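PDB 1ZBM: hypothetical protein AF1704 from Archaeoglobus fulgidus, which probably catalyses the conversion of cyclic dehypoxanthinylfutalosinate to 1,4-dihydroxy-6-naphthoate, releasing dihydroxyacetone, a step in menaquinone biosynthesis. Local coordinates for residues 23-28 with 240-245; 135-140 with 159-164; 217-222 with 232-237. One frame throughout, in Å; residues are numbered along the deposited sequence.

Contact 1 (23-28 with 240-245)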
loop_
_atom_site.group_PDB
_atom_site.type_symbol
_atom_site.label_atom_id
_atom_site.label_comp_id
_atom_site.label_asym_id
_atom_site.label_seq_id
_atom_site.Cartn_x
_atom_site.Cartn_y
_atom_site.Cartn_z
ATOM N N ALA A 23 9.820 -1.759 -4.770
ATOM C CA ALA A 23 10.982 -2.004 -5.617
ATOM C C ALA A 23 11.408 -3.461 -5.449
ATOM O O ALA A 23 11.814 -4.125 -6.405
ATOM C CB ALA A 23 12.129 -1.070 -5.211
ATOM N N PHE A 24 11.310 -3.938 -4.212
ATOM C CA PHE A 24 11.655 -5.305 -3.845
ATOM C C PHE A 24 10.828 -6.273 -4.698
ATOM O O PHE A 24 11.377 -7.099 -5.426
ATOM C CB PHE A 24 11.363 -5.498 -2.349
ATOM C CG PHE A 24 11.714 -6.858 -1.817
ATOM C CD1 PHE A 24 13.038 -7.206 -1.560
ATOM C CD2 PHE A 24 10.719 -7.798 -1.585
ATOM C CE1 PHE A 24 13.368 -8.474 -1.056
ATOM C CE2 PHE A 24 11.034 -9.069 -1.086
ATOM C CZ PHE A 24 12.366 -9.408 -0.829
HETATM N N MSE A 25 9.508 -6.135 -4.613
HETATM C CA MSE A 25 8.565 -6.956 -5.361
HETATM C C MSE A 25 8.798 -6.886 -6.878
HETATM O O MSE A 25 8.774 -7.913 -7.571
HETATM C CB MSE A 25 7.140 -6.499 -5.027
HETATM C CG MSE A 25 6.026 -7.316 -5.649
HETATM SE SE MSE A 25 4.291 -6.426 -5.420
HETATM C CE MSE A 25 4.425 -6.046 -3.513
ATOM N N PHE A 26 9.051 -5.683 -7.390
ATOM C CA PHE A 26 9.268 -5.492 -8.834
ATOM C C PHE A 26 10.700 -5.641 -9.344
ATOM O O PHE A 26 10.931 -5.535 -10.548
ATOM C CB PHE A 26 8.762 -4.119 -9.286
ATOM C CG PHE A 26 7.272 -4.032 -9.428
ATOM C CD1 PHE A 26 6.486 -3.606 -8.372
ATOM C CD2 PHE A 26 6.659 -4.332 -10.638
ATOM C CE1 PHE A 26 5.105 -3.474 -8.518
ATOM C CE2 PHE A 26 5.279 -4.208 -10.800
ATOM C CZ PHE A 26 4.503 -3.775 -9.740
ATOM N N TYR A 27 11.650 -5.888 -8.445
ATOM C CA TYR A 27 13.047 -6.030 -8.843
ATOM C C TYR A 27 13.288 -6.961 -10.030
ATOM O O TYR A 27 13.931 -6.574 -11.004
ATOM C CB TYR A 27 13.901 -6.505 -7.663
ATOM C CG TYR A 27 15.287 -6.921 -8.088
ATOM C CD1 TYR A 27 15.594 -8.261 -8.328
ATOM C CD2 TYR A 27 16.272 -5.965 -8.333
ATOM C CE1 TYR A 27 16.846 -8.634 -8.805
ATOM C CE2 TYR A 27 17.522 -6.330 -8.812
ATOM C CZ TYR A 27 17.803 -7.663 -9.045
ATOM O OH TYR A 27 19.048 -8.013 -9.518
ATOM N N ALA A 28 12.785 -8.187 -9.945
ATOM C CA ALA A 28 12.981 -9.152 -11.018
ATOM C C ALA A 28 12.462 -8.638 -12.358
ATOM O O ALA A 28 13.082 -8.858 -13.402
ATOM C CB ALA A 28 12.291 -10.479 -10.669
HETATM N N MSE A 240 7.319 -7.957 5.109
HETATM C CA MSE A 240 6.054 -7.750 5.818
HETATM C C MSE A 240 4.893 -7.551 4.844
HETATM O O MSE A 240 3.763 -7.945 5.128
HETATM C CB MSE A 240 6.137 -6.513 6.724
HETATM C CG MSE A 240 6.774 -6.759 8.093
HETATM SE SE MSE A 240 7.185 -5.127 9.067
HETATM C CE MSE A 240 5.420 -4.572 9.631
ATOM N N TYR A 241 5.177 -6.936 3.697
ATOM C CA TYR A 241 4.146 -6.668 2.709
ATOM C C TYR A 241 4.361 -7.320 1.348
ATOM O O TYR A 241 3.693 -6.976 0.373
ATOM C CB TYR A 241 3.977 -5.156 2.556
ATOM C CG TYR A 241 3.404 -4.502 3.794
ATOM C CD1 TYR A 241 2.092 -4.761 4.198
ATOM C CD2 TYR A 241 4.178 -3.649 4.581
ATOM C CE1 TYR A 241 1.569 -4.190 5.357
ATOM C CE2 TYR A 241 3.663 -3.075 5.740
ATOM C CZ TYR A 241 2.361 -3.349 6.122
ATOM O OH TYR A 241 1.860 -2.795 7.272
ATOM N N VAL A 242 5.305 -8.251 1.280
ATOM C CA VAL A 242 5.592 -8.979 0.043
ATOM C C VAL A 242 5.792 -10.443 0.440
ATOM O O VAL A 242 6.918 -10.883 0.659
ATOM C CB VAL A 242 6.890 -8.466 -0.652
ATOM C CG1 VAL A 242 7.126 -9.242 -1.942
ATOM C CG2 VAL A 242 6.794 -6.979 -0.939
ATOM N N ASN A 243 4.689 -11.181 0.541
ATOM C CA ASN A 243 4.721 -12.595 0.924
ATOM C C ASN A 243 3.605 -13.383 0.245
ATOM O O ASN A 243 3.172 -13.026 -0.847
ATOM C CB ASN A 243 4.582 -12.728 2.437
ATOM C CG ASN A 243 3.537 -11.788 3.001
ATOM O OD1 ASN A 243 2.549 -11.457 2.329
ATOM N ND2 ASN A 243 3.737 -11.356 4.241
ATOM N N ASP A 244 3.141 -14.450 0.892
ATOM C CA ASP A 244 2.069 -15.280 0.335
ATOM C C ASP A 244 0.873 -14.492 -0.193
ATOM O O ASP A 244 0.394 -14.748 -1.297
ATOM C CB ASP A 244 1.537 -16.274 1.374
ATOM C CG ASP A 244 2.443 -17.447 1.565
ATOM O OD1 ASP A 244 2.790 -18.111 0.551
ATOM O OD2 ASP A 244 2.812 -17.734 2.736
ATOM N N TYR A 245 0.380 -13.558 0.615
ATOM C CA TYR A 245 -0.781 -12.761 0.242
ATOM C C TYR A 245 -0.539 -11.975 -1.040
ATOM O O TYR A 245 -1.461 -11.757 -1.837
ATOM C CB TYR A 245 -1.156 -11.778 1.355
ATOM C CG TYR A 245 -1.533 -12.408 2.679
ATOM C CD1 TYR A 245 -2.412 -13.488 2.742
ATOM C CD2 TYR A 245 -1.044 -11.894 3.876
ATOM C CE1 TYR A 245 -2.794 -14.038 3.967
ATOM C CE2 TYR A 245 -1.423 -12.437 5.102
ATOM C CZ TYR A 245 -2.295 -13.506 5.138
ATOM O OH TYR A 245 -2.667 -14.045 6.355
#
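V242 pushes its two methyl branches against F24 and M25, joining the end of helix 231-241 to helix 20-30 in a protein with the type II periplasmic-binding-protein fold. Helix 20-30 is the first helix of the chain and follows strand 11-16. V242 sits in the short link between helix 231-241 and helix 244-247, and M25 is the residue whose backbone comes nearest to it, with 6.5 Å between M25 CA and V242 CA. All the touching residues are buried, and no hydrogen bond crosses the contact, so apolar packing between buried side chains accounts for it.

The valine works with both branches. V242 CG1, set anti to the backbone N (chi1 -179°), faces the rim of the F24 ring: it lies in the ring plane, 3.9 Å from F24 CD2 and 4.0 Å from F24 CE2. The faces of the phenyl ring thus take no part in this meeting. V242 CG2 serves M25, here a selenomethionine. That chain runs out extended through its first two torsions and then turns at chi3 (-49°), which brings its terminal methyl CE rather than the selenium against the valine. Nearer the helix, M25 CB is 4.1 Å from both V242 methyl carbons, so the valine head bears on the base of the chain as well as on its tip.

Helix 194-213 packs on the same two residues, through A211 on F24 and through M204 and I208 on M25. Beyond V242, N243 holds the N-cap position of helix 244-247. Y241 turns its ring away, its hydroxyl hydrogen-bonded to Q155 OE1; the side chain of Y241 is about 8 Å from that of H152, the probable proton acceptor. The tightest pair here is M25 CE on V242 CG2, at 3.6 Å.

Contact 2 (135-140 with 159-164)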
loop_
_atom_site.group_PDB
_atom_site.type_symbol
_atom_site.label_atom_id
_atom_site.label_comp_id
_atom_site.label_asym_id
_atom_site.label_seq_id
_atom_site.Cartn_x
_atom_site.Cartn_y
_atom_site.Cartn_z
ATOM N N ARG A 135 6.555 14.309 5.074
ATOM C CA ARG A 135 6.579 15.467 5.949
ATOM C C ARG A 135 5.809 15.233 7.232
ATOM O O ARG A 135 5.797 16.077 8.123
ATOM C CB ARG A 135 6.038 16.703 5.239
ATOM C CG ARG A 135 6.588 17.958 5.849
ATOM C CD ARG A 135 6.229 19.188 5.061
ATOM N NE ARG A 135 6.822 20.392 5.643
ATOM C CZ ARG A 135 6.701 20.762 6.918
ATOM N NH1 ARG A 135 7.276 21.888 7.345
ATOM N NH2 ARG A 135 6.010 20.012 7.769
ATOM N N ILE A 136 5.186 14.066 7.328
ATOM C CA ILE A 136 4.403 13.711 8.505
ATOM C C ILE A 136 5.237 13.690 9.782
ATOM O O ILE A 136 4.853 14.289 10.781
ATOM C CB ILE A 136 3.778 12.325 8.366
ATOM C CG1 ILE A 136 3.056 12.206 7.022
ATOM C CG2 ILE A 136 2.853 12.069 9.537
ATOM C CD1 ILE A 136 1.845 13.070 6.862
ATOM N N ILE A 137 6.367 12.988 9.750
ATOM C CA ILE A 137 7.211 12.875 10.927
ATOM C C ILE A 137 7.689 14.222 11.427
ATOM O O ILE A 137 7.600 14.519 12.620
ATOM C CB ILE A 137 8.433 11.987 10.667
ATOM C CG1 ILE A 137 7.981 10.561 10.366
ATOM C CG2 ILE A 137 9.343 11.979 11.899
ATOM C CD1 ILE A 137 7.396 9.849 11.566
ATOM N N GLN A 138 8.207 15.037 10.521
ATOM C CA GLN A 138 8.687 16.353 10.907
ATOM C C GLN A 138 7.550 17.155 11.569
ATOM O O GLN A 138 7.722 17.689 12.663
ATOM C CB GLN A 138 9.236 17.093 9.677
ATOM C CG GLN A 138 9.979 18.381 10.002
ATOM C CD GLN A 138 10.527 19.077 8.766
ATOM O OE1 GLN A 138 10.309 20.280 8.566
ATOM N NE2 GLN A 138 11.246 18.327 7.927
ATOM N N ALA A 139 6.382 17.206 10.927
ATOM C CA ALA A 139 5.247 17.958 11.464
ATOM C C ALA A 139 4.864 17.565 12.889
ATOM O O ALA A 139 4.428 18.403 13.682
ATOM C CB ALA A 139 4.029 17.811 10.545
ATOM N N VAL A 140 5.012 16.291 13.214
ATOM C CA VAL A 140 4.667 15.833 14.545
ATOM C C VAL A 140 5.693 16.266 15.581
ATOM O O VAL A 140 5.345 16.831 16.631
ATOM C CB VAL A 140 4.522 14.320 14.569
ATOM C CG1 VAL A 140 4.197 13.851 15.974
ATOM C CG2 VAL A 140 3.425 13.916 13.599
ATOM N N ALA A 159 9.742 4.864 16.665
ATOM C CA ALA A 159 10.408 4.855 17.972
ATOM C C ALA A 159 11.786 5.532 17.961
ATOM O O ALA A 159 12.238 6.030 18.993
ATOM C CB ALA A 159 10.539 3.412 18.482
ATOM N N ASP A 160 12.441 5.555 16.801
ATOM C CA ASP A 160 13.762 6.181 16.687
ATOM C C ASP A 160 13.690 7.698 16.885
ATOM O O ASP A 160 14.706 8.342 17.146
ATOM C CB ASP A 160 14.399 5.929 15.312
ATOM C CG ASP A 160 14.526 4.455 14.967
ATOM O OD1 ASP A 160 14.643 3.613 15.882
ATOM O OD2 ASP A 160 14.530 4.145 13.761
ATOM N N TYR A 161 12.494 8.264 16.743
ATOM C CA TYR A 161 12.301 9.704 16.885
ATOM C C TYR A 161 11.689 10.006 18.239
ATOM O O TYR A 161 11.199 11.109 18.474
ATOM C CB TYR A 161 11.361 10.218 15.798
ATOM C CG TYR A 161 11.753 9.797 14.410
ATOM C CD1 TYR A 161 12.803 10.416 13.744
ATOM C CD2 TYR A 161 11.062 8.780 13.757
ATOM C CE1 TYR A 161 13.154 10.040 12.458
ATOM C CE2 TYR A 161 11.403 8.391 12.472
ATOM C CZ TYR A 161 12.449 9.028 11.824
ATOM O OH TYR A 161 12.775 8.678 10.533
ATOM N N GLY A 162 11.713 9.016 19.122
ATOM C CA GLY A 162 11.148 9.198 20.443
ATOM C C GLY A 162 9.634 9.321 20.420
ATOM O O GLY A 162 9.037 9.806 21.378
ATOM N N LEU A 163 9.008 8.890 19.329
ATOM C CA LEU A 163 7.559 8.962 19.211
ATOM C C LEU A 163 6.958 7.622 19.621
ATOM O O LEU A 163 7.658 6.606 19.676
ATOM C CB LEU A 163 7.150 9.287 17.770
ATOM C CG LEU A 163 7.564 10.621 17.124
ATOM C CD1 LEU A 163 7.228 10.575 15.637
ATOM C CD2 LEU A 163 6.866 11.796 17.799
ATOM N N LYS A 164 5.666 7.628 19.930
ATOM C CA LYS A 164 4.979 6.404 20.310
ATOM C C LYS A 164 3.599 6.303 19.685
ATOM O O LYS A 164 2.938 7.307 19.417
ATOM C CB LYS A 164 4.867 6.272 21.835
ATOM C CG LYS A 164 4.711 7.570 22.601
ATOM C CD LYS A 164 6.069 8.181 22.936
ATOM C CE LYS A 164 6.884 7.274 23.869
ATOM N NZ LYS A 164 6.211 7.044 25.192
#
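I137 lays its CG2 methyl over one face of the Y161 ring, practically at its centre: I137 CG2 is 4.0 Å from the ring centroid and only 5° off the normal, a clear CH-pi contact. The torsion chi1 of -64° makes this possible, sending CG2 anti to the backbone N while CG1 leads the other branch elsewhere. The two side chains meet at about a right angle. Along that second branch, I137 CD1 touches L163 CD1 at 4.1 Å, so the isoleucine straddles two residues of the opposing loop.

One turn further along the helix, V140 takes the other fork of the same leucine, with V140 CG1 3.8 Å from L163 CD2. L163 therefore shares its methyls between two side chains one turn apart on helix 136-141, and L141 of that helix also touches both Y161 and L163.

The contact lies in the lobe built on the sheet 127-130, 105-108, 147-150, 92-95 and 164-168. It pins the loop that follows strand 147-150, just before the chain enters edge strand 164-168, to helix 136-141, whose I137 also leans on L150 of strand 147-150. V140 and L163 are buried, while Y161 stays exposed.

With methyls and one aromatic face doing all the touching and no hydrogen bond between the segments, cohesion here rests on dispersion and the exclusion of water.

Contact 3 (217-222 with 232-237); sequences EAIEYA and ERAKRF
The helices of residues 217-222 and 232-237 come close at one point, where I219 CA and K235 CA are 6.3 Å apart. They belong to helix 215-222 and helix 231-241, consecutive along the chain and joined by a short connection, a helix-loop-helix pair within the type II periplasmic-binding-protein fold. No backbone hydrogen bond passes between them.

I219 makes the meeting. Its CG1 rests 3.8 Å from K235 CG, and the two side chains lie crosswise, at about a right angle. Its terminal methyl reaches further, against the neighbouring residue: I219 CD1 is just 3.4 Å from A234 CB, closer than ordinary methyl contact. The chi1 of I219, -137°, is far from a staggered value; both features are consistent with a cramped fit, although the resolution of 2.30 Å counsels caution. I219 CD1 also lies against the helix backbone, 4.0 Å from K235 N.

The lysine contributes only the beginning of its chain to this apolar contact, then carries its charge away. A bend at chi3 (-59°) turns NZ back along its own helix into a salt bridge with E232, three residues earlier. A second salt bridge joins NZ to D216 OD1, at the start of helix 215-222, so the ammonium group ties the two helices together beside the buried I219. E220 and R231 form another charged link between them. Helix 215-222 also packs on helix 20-30, A218 on F24 and A222 on A23. At E232, K235 NZ meets OE1 from the syn side of the carboxylate, 2.7 Å away and 17° out of its plane.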
loop_
_atom_site.group_PDB
_atom_site.type_symbol
_atom_site.label_atom_id
_atom_site.label_comp_id
_atom_site.label_asym_id
_atom_site.label_seq_id
_atom_site.Cartn_x
_atom_site.Cartn_y
_atom_site.Cartn_z
ATOM N N GLU A 217 19.452 -9.894 -2.883
ATOM C CA GLU A 217 19.645 -9.305 -4.189
ATOM C C GLU A 217 18.542 -8.274 -4.464
ATOM O O GLU A 217 18.823 -7.110 -4.757
ATOM C CB GLU A 217 19.626 -10.387 -5.265
ATOM C CG GLU A 217 20.101 -9.901 -6.624
ATOM C CD GLU A 217 19.829 -10.902 -7.725
ATOM O OE1 GLU A 217 19.959 -12.116 -7.467
ATOM O OE2 GLU A 217 19.505 -10.473 -8.855
ATOM N N ALA A 218 17.285 -8.698 -4.362
ATOM C CA ALA A 218 16.161 -7.798 -4.608
ATOM C C ALA A 218 16.160 -6.582 -3.675
ATOM O O ALA A 218 15.845 -5.468 -4.093
ATOM C CB ALA A 218 14.843 -8.558 -4.484
ATOM N N ILE A 219 16.525 -6.793 -2.417
ATOM C CA ILE A 219 16.552 -5.717 -1.439
ATOM C C ILE A 219 17.667 -4.716 -1.735
ATOM O O ILE A 219 17.563 -3.536 -1.401
ATOM C CB ILE A 219 16.750 -6.291 -0.017
ATOM C CG1 ILE A 219 15.816 -5.588 0.971
ATOM C CG2 ILE A 219 18.217 -6.156 0.422
ATOM C CD1 ILE A 219 16.049 -4.121 1.110
ATOM N N GLU A 220 18.739 -5.189 -2.363
ATOM C CA GLU A 220 19.879 -4.336 -2.693
ATOM C C GLU A 220 19.451 -3.160 -3.565
ATOM O O GLU A 220 19.782 -2.010 -3.284
ATOM C CB GLU A 220 20.949 -5.143 -3.429
ATOM C CG GLU A 220 22.255 -4.385 -3.631
ATOM C CD GLU A 220 22.904 -4.012 -2.313
ATOM O OE1 GLU A 220 23.070 -4.912 -1.450
ATOM O OE2 GLU A 220 23.247 -2.816 -2.128
ATOM N N TYR A 221 18.727 -3.458 -4.634
ATOM C CA TYR A 221 18.254 -2.416 -5.527
ATOM C C TYR A 221 17.191 -1.570 -4.819
ATOM O O TYR A 221 17.175 -0.347 -4.940
ATOM C CB TYR A 221 17.657 -3.040 -6.783
ATOM C CG TYR A 221 16.949 -2.049 -7.673
ATOM C CD1 TYR A 221 17.668 -1.150 -8.460
ATOM C CD2 TYR A 221 15.557 -1.995 -7.713
ATOM C CE1 TYR A 221 17.022 -0.217 -9.267
ATOM C CE2 TYR A 221 14.894 -1.067 -8.515
ATOM C CZ TYR A 221 15.632 -0.181 -9.289
ATOM O OH TYR A 221 14.997 0.747 -10.080
ATOM N N ALA A 222 16.312 -2.234 -4.076
ATOM C CA ALA A 222 15.231 -1.569 -3.362
ATOM C C ALA A 222 15.730 -0.495 -2.421
ATOM O O ALA A 222 14.995 0.436 -2.077
ATOM C CB ALA A 222 14.416 -2.595 -2.579
ATOM N N GLU A 232 18.786 -4.720 7.046
ATOM C CA GLU A 232 17.964 -5.658 7.789
ATOM C C GLU A 232 16.551 -5.141 7.987
ATOM O O GLU A 232 15.571 -5.859 7.775
ATOM C CB GLU A 232 18.603 -5.955 9.147
ATOM C CG GLU A 232 19.840 -6.837 9.042
ATOM C CD GLU A 232 19.586 -8.099 8.216
ATOM O OE1 GLU A 232 20.020 -8.139 7.041
ATOM O OE2 GLU A 232 18.932 -9.034 8.739
ATOM N N ARG A 233 16.458 -3.886 8.404
ATOM C CA ARG A 233 15.176 -3.252 8.654
ATOM C C ARG A 233 14.369 -3.178 7.356
ATOM O O ARG A 233 13.148 -3.347 7.360
ATOM C CB ARG A 233 15.409 -1.851 9.214
ATOM C CG ARG A 233 14.414 -1.438 10.267
ATOM C CD ARG A 233 15.084 -1.335 11.624
ATOM N NE ARG A 233 14.631 -0.130 12.314
ATOM C CZ ARG A 233 15.141 0.321 13.451
ATOM N NH1 ARG A 233 16.135 -0.334 14.045
ATOM N NH2 ARG A 233 14.657 1.432 13.986
ATOM N N ALA A 234 15.055 -2.928 6.246
ATOM C CA ALA A 234 14.388 -2.844 4.951
ATOM C C ALA A 234 13.862 -4.218 4.513
ATOM O O ALA A 234 12.746 -4.329 4.000
ATOM C CB ALA A 234 15.340 -2.285 3.904
ATOM N N LYS A 235 14.664 -5.260 4.715
ATOM C CA LYS A 235 14.254 -6.609 4.346
ATOM C C LYS A 235 13.008 -6.966 5.147
ATOM O O LYS A 235 12.032 -7.500 4.614
ATOM C CB LYS A 235 15.363 -7.620 4.656
ATOM C CG LYS A 235 15.829 -8.445 3.464
ATOM C CD LYS A 235 16.894 -9.450 3.874
ATOM C CE LYS A 235 18.108 -8.758 4.471
ATOM N NZ LYS A 235 19.123 -9.723 4.991
ATOM N N ARG A 236 13.051 -6.660 6.440
ATOM C CA ARG A 236 11.938 -6.937 7.343
ATOM C C ARG A 236 10.665 -6.235 6.860
ATOM O O ARG A 236 9.595 -6.838 6.842
ATOM C CB ARG A 236 12.304 -6.474 8.758
ATOM C CG ARG A 236 11.205 -6.615 9.805
ATOM C CD ARG A 236 11.668 -5.994 11.130
ATOM N NE ARG A 236 10.562 -5.442 11.914
ATOM C CZ ARG A 236 10.705 -4.510 12.853
ATOM N NH1 ARG A 236 9.646 -4.064 13.515
ATOM N NH2 ARG A 236 11.909 -4.019 13.125
ATOM N N PHE A 237 10.790 -4.969 6.463
ATOM C CA PHE A 237 9.645 -4.196 5.982
ATOM C C PHE A 237 9.082 -4.778 4.693
ATOM O O PHE A 237 7.870 -4.973 4.554
ATOM C CB PHE A 237 10.040 -2.734 5.729
ATOM C CG PHE A 237 8.892 -1.865 5.283
ATOM C CD1 PHE A 237 7.867 -1.540 6.170
ATOM C CD2 PHE A 237 8.835 -1.377 3.980
ATOM C CE1 PHE A 237 6.803 -0.747 5.768
ATOM C CE2 PHE A 237 7.775 -0.584 3.566
ATOM C CZ PHE A 237 6.754 -0.265 4.465
#

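Overall arrangement
Contacts 1 and 3 are neighbours, their centres about 10 Å apart, and share helix 231-241; the centre of contact 2, in the other lobe, lies about 26 Å from that of contact 1 and about 22 Å from that of contact 3. Along the chain, contact 2 closes before contact 3 opens, and contact 1, joining 23-28 to 240-245, spans both. Helix 20-30 touches helix 215-222 directly, with Y27 OH probably hydrogen-bonded to E217 OE2 at 2.6 Å. Between contacts 2 and 3 runs a salt bridge, D160 OD2 to R233 NH2, at 2.7 Å. Helix 231-241 thus has partners in both lobes, with Y241 at its end not far from H152.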